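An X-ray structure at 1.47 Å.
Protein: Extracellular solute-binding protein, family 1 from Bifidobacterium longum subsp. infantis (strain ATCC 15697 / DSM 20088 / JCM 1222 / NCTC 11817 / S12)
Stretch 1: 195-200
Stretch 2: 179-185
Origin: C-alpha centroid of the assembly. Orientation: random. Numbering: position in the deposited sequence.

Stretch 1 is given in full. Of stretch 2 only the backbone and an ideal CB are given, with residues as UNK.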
ATOM      1  N   ASP A 195      18.832  12.839  23.381  1.00 16.88           N
ATOM      2  CA  ASP A 195      18.463  11.574  22.766  1.00 16.18           C
ATOM      3  C   ASP A 195      17.358  11.737  21.737  1.00 17.59           C
ATOM      4  O   ASP A 195      17.061  10.775  21.030  1.00 19.20           O
ATOM      5  CB  ASP A 195      18.014  10.552  23.829  1.00 20.32           C
ATOM      6  CG  ASP A 195      16.784  11.001  24.627  1.00 17.88           C
ATOM      7  OD1 ASP A 195      16.565  12.207  24.796  1.00 16.24           O
ATOM      8  OD2 ASP A 195      16.033  10.123  25.108  1.00 20.17           O
ATOM      9  N   GLU A 196      16.754  12.919  21.669  1.00 16.82           N
ATOM     10  CA  GLU A 196      15.693  13.171  20.709  1.00 14.70           C
ATOM     11  C   GLU A 196      16.222  13.023  19.296  1.00 17.25           C
ATOM     12  O   GLU A 196      17.243  13.612  18.928  1.00 17.44           O
ATOM     13  CB  GLU A 196      15.161  14.586  20.891  1.00 15.29           C
ATOM     14  CG  GLU A 196      14.207  14.788  22.063  1.00 18.57           C
ATOM     15  CD  GLU A 196      14.900  14.934  23.426  1.00 19.93           C
ATOM     16  OE1 GLU A 196      16.142  14.990  23.495  1.00 17.15           O
ATOM     17  OE2 GLU A 196      14.158  14.986  24.430  1.00 16.53           O
ATOM     18  N   ILE A 197      15.492  12.255  18.495  1.00 14.95           N
ATOM     19  CA  ILE A 197      15.685  12.197  17.050  1.00 15.17           C
ATOM     20  C   ILE A 197      14.641  13.128  16.450  1.00 14.73           C
ATOM     21  O   ILE A 197      13.453  12.774  16.428  1.00 15.86           O
ATOM     22  CB  ILE A 197      15.490  10.764  16.541  1.00 15.53           C
ATOM     23  CG1 ILE A 197      16.495   9.807  17.197  1.00 19.70           C
ATOM     24  CG2 ILE A 197      15.650  10.731  15.018  1.00 16.89           C
ATOM     25  CD1 ILE A 197      16.216   8.310  16.963  1.00 21.30           C
ATOM     26  N   PRO A 198      15.008  14.333  15.998  1.00 13.94           N
ATOM     27  CA  PRO A 198      13.964  15.274  15.582  1.00 15.45           C
ATOM     28  C   PRO A 198      13.069  14.721  14.491  1.00 14.65           C
ATOM     29  O   PRO A 198      11.845  14.782  14.621  1.00 13.63           O
ATOM     30  CB  PRO A 198      14.766  16.504  15.163  1.00 13.35           C
ATOM     31  CG  PRO A 198      16.006  16.412  16.009  1.00 15.10           C
ATOM     32  CD  PRO A 198      16.333  14.979  16.011  1.00 16.60           C
ATOM     33  N   MET A 199      13.659  14.200  13.424  1.00 14.60           N
ATOM     34  CA  MET A 199      12.928  13.555  12.343  1.00 13.71           C
ATOM     35  C   MET A 199      13.672  12.274  11.983  1.00 12.28           C
ATOM     36  O   MET A 199      14.902  12.291  11.864  1.00 15.39           O
ATOM     37  CB  MET A 199      12.848  14.488  11.129  1.00 14.21           C
ATOM     38  CG  MET A 199      12.125  13.881   9.961  1.00 14.39           C
ATOM     39  SD  MET A 199      11.775  15.131   8.695  1.00 15.40           S
ATOM     40  CE  MET A 199      10.736  14.186   7.534  1.00 15.54           C
ATOM     41  N   ASN A 200      12.931  11.173  11.834  1.00 13.05           N
ATOM     42  CA  ASN A 200      13.482   9.895  11.423  1.00 13.40           C
ATOM     43  C   ASN A 200      12.875   9.478  10.091  1.00 14.63           C
ATOM     44  O   ASN A 200      11.656   9.563   9.904  1.00 15.64           O
ATOM     45  CB  ASN A 200      13.248   8.818  12.472  1.00 15.00           C
ATOM     46  CG  ASN A 200      14.390   7.828  12.527  1.00 19.21           C
ATOM     47  OD1 ASN A 200      15.304   7.871  11.710  1.00 20.63           O
ATOM     48  ND2 ASN A 200      14.316   6.906  13.457  1.00 19.47           N
ATOM     49  N   UNK A 179      11.152  23.841  14.069  1.00 14.56           N
ATOM     50  CA  UNK A 179      10.635  22.884  15.047  1.00 13.78           C
ATOM     51  C   UNK A 179      11.651  21.786  15.329  1.00 14.81           C
ATOM     52  O   UNK A 179      11.870  21.390  16.489  1.00 15.68           O
ATOM     53  CB  UNK A 179       9.324  22.270  14.553  1.00 13.78           C
ATOM     54  N   UNK A 180      12.285  21.258  14.279  1.00 15.00           N
ATOM     55  CA  UNK A 180      13.214  20.161  14.473  1.00 12.27           C
ATOM     56  C   UNK A 180      14.432  20.605  15.273  1.00 13.82           C
ATOM     57  O   UNK A 180      14.939  19.838  16.092  1.00 14.96           O
ATOM     58  CB  UNK A 180      13.648  19.589  13.122  1.00 12.27           C
ATOM     59  N   UNK A 181      14.921  21.835  15.043  1.00 14.62           N
ATOM     60  CA  UNK A 181      16.033  22.352  15.844  1.00 13.87           C
ATOM     61  C   UNK A 181      15.654  22.438  17.314  1.00 16.87           C
ATOM     62  O   UNK A 181      16.472  22.143  18.194  1.00 17.03           O
ATOM     63  CB  UNK A 181      16.467  23.728  15.335  1.00 13.87           C
ATOM     64  N   UNK A 182      14.432  22.870  17.600  1.00 14.57           N
ATOM     65  CA  UNK A 182      13.960  22.920  18.979  1.00 15.37           C
ATOM     66  C   UNK A 182      13.892  21.532  19.588  1.00 17.23           C
ATOM     67  O   UNK A 182      14.305  21.322  20.740  1.00 16.34           O
ATOM     68  CB  UNK A 182      12.587  23.590  19.050  1.00 15.37           C
ATOM     69  N   UNK A 183      13.383  20.557  18.836  1.00 14.85           N
ATOM     70  CA  UNK A 183      13.369  19.178  19.312  1.00 14.79           C
ATOM     71  C   UNK A 183      14.777  18.705  19.615  1.00 18.05           C
ATOM     72  O   UNK A 183      15.004  17.972  20.590  1.00 17.05           O
ATOM     73  CB  UNK A 183      12.712  18.257  18.282  1.00 14.79           C
ATOM     74  N   UNK A 184      15.744  19.115  18.792  1.00 16.70           N
ATOM     75  CA  UNK A 184      17.097  18.621  18.960  1.00 18.13           C
ATOM     76  C   UNK A 184      17.708  19.150  20.248  1.00 18.31           C
ATOM     77  O   UNK A 184      18.379  18.403  20.964  1.00 21.65           O
ATOM     78  CB  UNK A 184      17.962  19.012  17.760  1.00 18.13           C
ATOM     79  N   UNK A 185      17.452  20.416  20.588  1.00 17.16           N
ATOM     80  CA  UNK A 185      18.250  21.080  21.616  1.00 19.08           C
ATOM     81  C   UNK A 185      17.519  21.350  22.918  1.00 22.93           C
ATOM     82  O   UNK A 185      18.180  21.644  23.918  1.00 21.11           O
ATOM     83  CB  UNK A 185      18.777  22.407  21.066  1.00 19.08           C
TER

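The backbone angles of 179-185 are helical up to 184 (phi -59 to -68°, psi -38 to -44°), and i to i+4 bonds confirm it: the N of 183 lies 2.9 Å from the O of 179, and the N of 184 lies 2.9 Å from the O of 180. No hydrogen bond runs directly from this helix to 195-200, so the visible stretch constrains side chains by shape more than by polarity. The helix comes nearest at 180, whose CA is 5.1 Å from the CA of Pro-198.

Position 179 has nothing of stretch 1 within 5.5 Å of its ideal CB. The visible atoms select only for helix compatibility, and many residues would serve. The deposited residue is Val-179, with chi1 at 164° (t); it makes no contact here.

At position 180 the CA-to-CB bond points sideways, yet the ideal CB is 3.9 Å from Pro-198 CB and 5.4 Å from Met-199 N. The nearby surface is largely aliphatic, formed by the proline ring and the start of the methionine side chain. A leucine, isoleucine or methionine could reach along it. The residue is Leu-180, in the m,t rotamer, and its end comes nearer than its CB direction suggests. Leu-180 CD2 is 3.8 Å from Pro-198 CB and 3.9 Å from Met-199 CB, packing against both; it also lies 3.4 Å from Pro-198 O.

Positions 181 and 182 both direct CB away, with no atom of stretch 1 within 5.5 Å. Either could be polar or apolar on this evidence. They are Lys-181, an extended m,t,t,t chain, and Ala-182; neither touches stretch 1.

At position 183 CB points toward stretch 1, 4.1 Å from Pro-198 CB and 5.1 Å from Glu-196 CB. An apolar residue fits beside the proline, and leucine, methionine or an aromatic would all be reasonable. Phe-183 is found, with chi1 at -71° (m). Phe-183 CB packs 4.1 Å from Pro-198 CB, while the ring presents its edge to the proline carbonyl, with Phe-183 CD2 4.0 Å from Pro-198 O. Its backbone also approaches closely, Phe-183 O being 3.4 Å from Glu-196 CB.

Position 184 points sideways, its ideal CB 3.7 Å from Pro-198 CG. Such a place suits a side chain with an aliphatic beginning, whether it ends in methyl groups or in a charge. Lys-184 supplies this: Lys-184 CB meets Pro-198 CG at 3.7 Å, chi1 to chi3 are t, and NZ is hydrogen-bonded elsewhere in the structure. Two waters link its backbone to stretch 1. Water 1 donates to Lys-184 O and Glu-196 OE1, both at 2.8 Å; water 2 donates to Lys-184 O and Glu-196 O, both at 2.9 Å.

Position 185 turns CB away, and phi of -110° departs from the preceding helical values. With no nearby atom of stretch 1, small polar residues are among many possibilities. Thr-185, chi1 p, donates from OG1 to Lys-181 O at 3.1 Å.

Stretch 2 179-185: VLKAFKT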
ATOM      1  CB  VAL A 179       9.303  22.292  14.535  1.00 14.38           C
ATOM      2  CG1 VAL A 179       8.938  21.042  15.302  1.00 17.07           C
ATOM      3  CG2 VAL A 179       8.204  23.339  14.584  1.00 16.03           C
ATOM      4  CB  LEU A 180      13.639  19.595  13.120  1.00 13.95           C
ATOM      5  CG  LEU A 180      12.527  18.929  12.284  1.00 14.15           C
ATOM      6  CD1 LEU A 180      13.106  18.472  10.994  1.00 15.51           C
ATOM      7  CD2 LEU A 180      11.895  17.765  13.018  1.00 13.32           C
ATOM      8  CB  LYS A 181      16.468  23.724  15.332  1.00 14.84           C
ATOM      9  CG  LYS A 181      17.165  23.673  13.964  1.00 16.47           C
ATOM     10  CD  LYS A 181      17.530  25.029  13.393  1.00 19.60           C
ATOM     11  CE  LYS A 181      18.278  24.868  12.057  1.00 22.10           C
ATOM     12  NZ  LYS A 181      18.479  26.196  11.363  1.00 30.32           N
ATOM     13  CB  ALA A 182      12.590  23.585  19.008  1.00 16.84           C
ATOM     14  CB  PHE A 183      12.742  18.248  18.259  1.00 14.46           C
ATOM     15  CG  PHE A 183      11.235  18.391  18.078  1.00 15.74           C
ATOM     16  CD1 PHE A 183      10.443  19.189  18.897  1.00 16.61           C
ATOM     17  CD2 PHE A 183      10.618  17.679  17.066  1.00 14.93           C
ATOM     18  CE1 PHE A 183       9.062  19.255  18.690  1.00 15.81           C
ATOM     19  CE2 PHE A 183       9.267  17.736  16.857  1.00 13.66           C
ATOM     20  CZ  PHE A 183       8.479  18.526  17.657  1.00 15.78           C
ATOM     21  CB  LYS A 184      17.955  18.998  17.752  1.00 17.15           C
ATOM     22  CG  LYS A 184      19.368  18.420  17.837  1.00 18.76           C
ATOM     23  CD  LYS A 184      20.234  18.762  16.665  1.00 27.68           C
ATOM     24  CE  LYS A 184      21.605  18.039  16.741  1.00 31.54           C
ATOM     25  NZ  LYS A 184      21.536  16.529  16.865  1.00 32.19           N
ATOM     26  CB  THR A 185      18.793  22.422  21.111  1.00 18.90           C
ATOM     27  OG1 THR A 185      17.722  23.291  20.730  1.00 22.32           O
ATOM     28  CG2 THR A 185      19.713  22.199  19.914  1.00 23.52           C
TER
HETATM   29  O   HOH W   1      17.322  17.567  23.458  1.00 21.08           O
HETATM   30  O   HOH W   2      18.831  15.544  20.488  1.00 21.79           O
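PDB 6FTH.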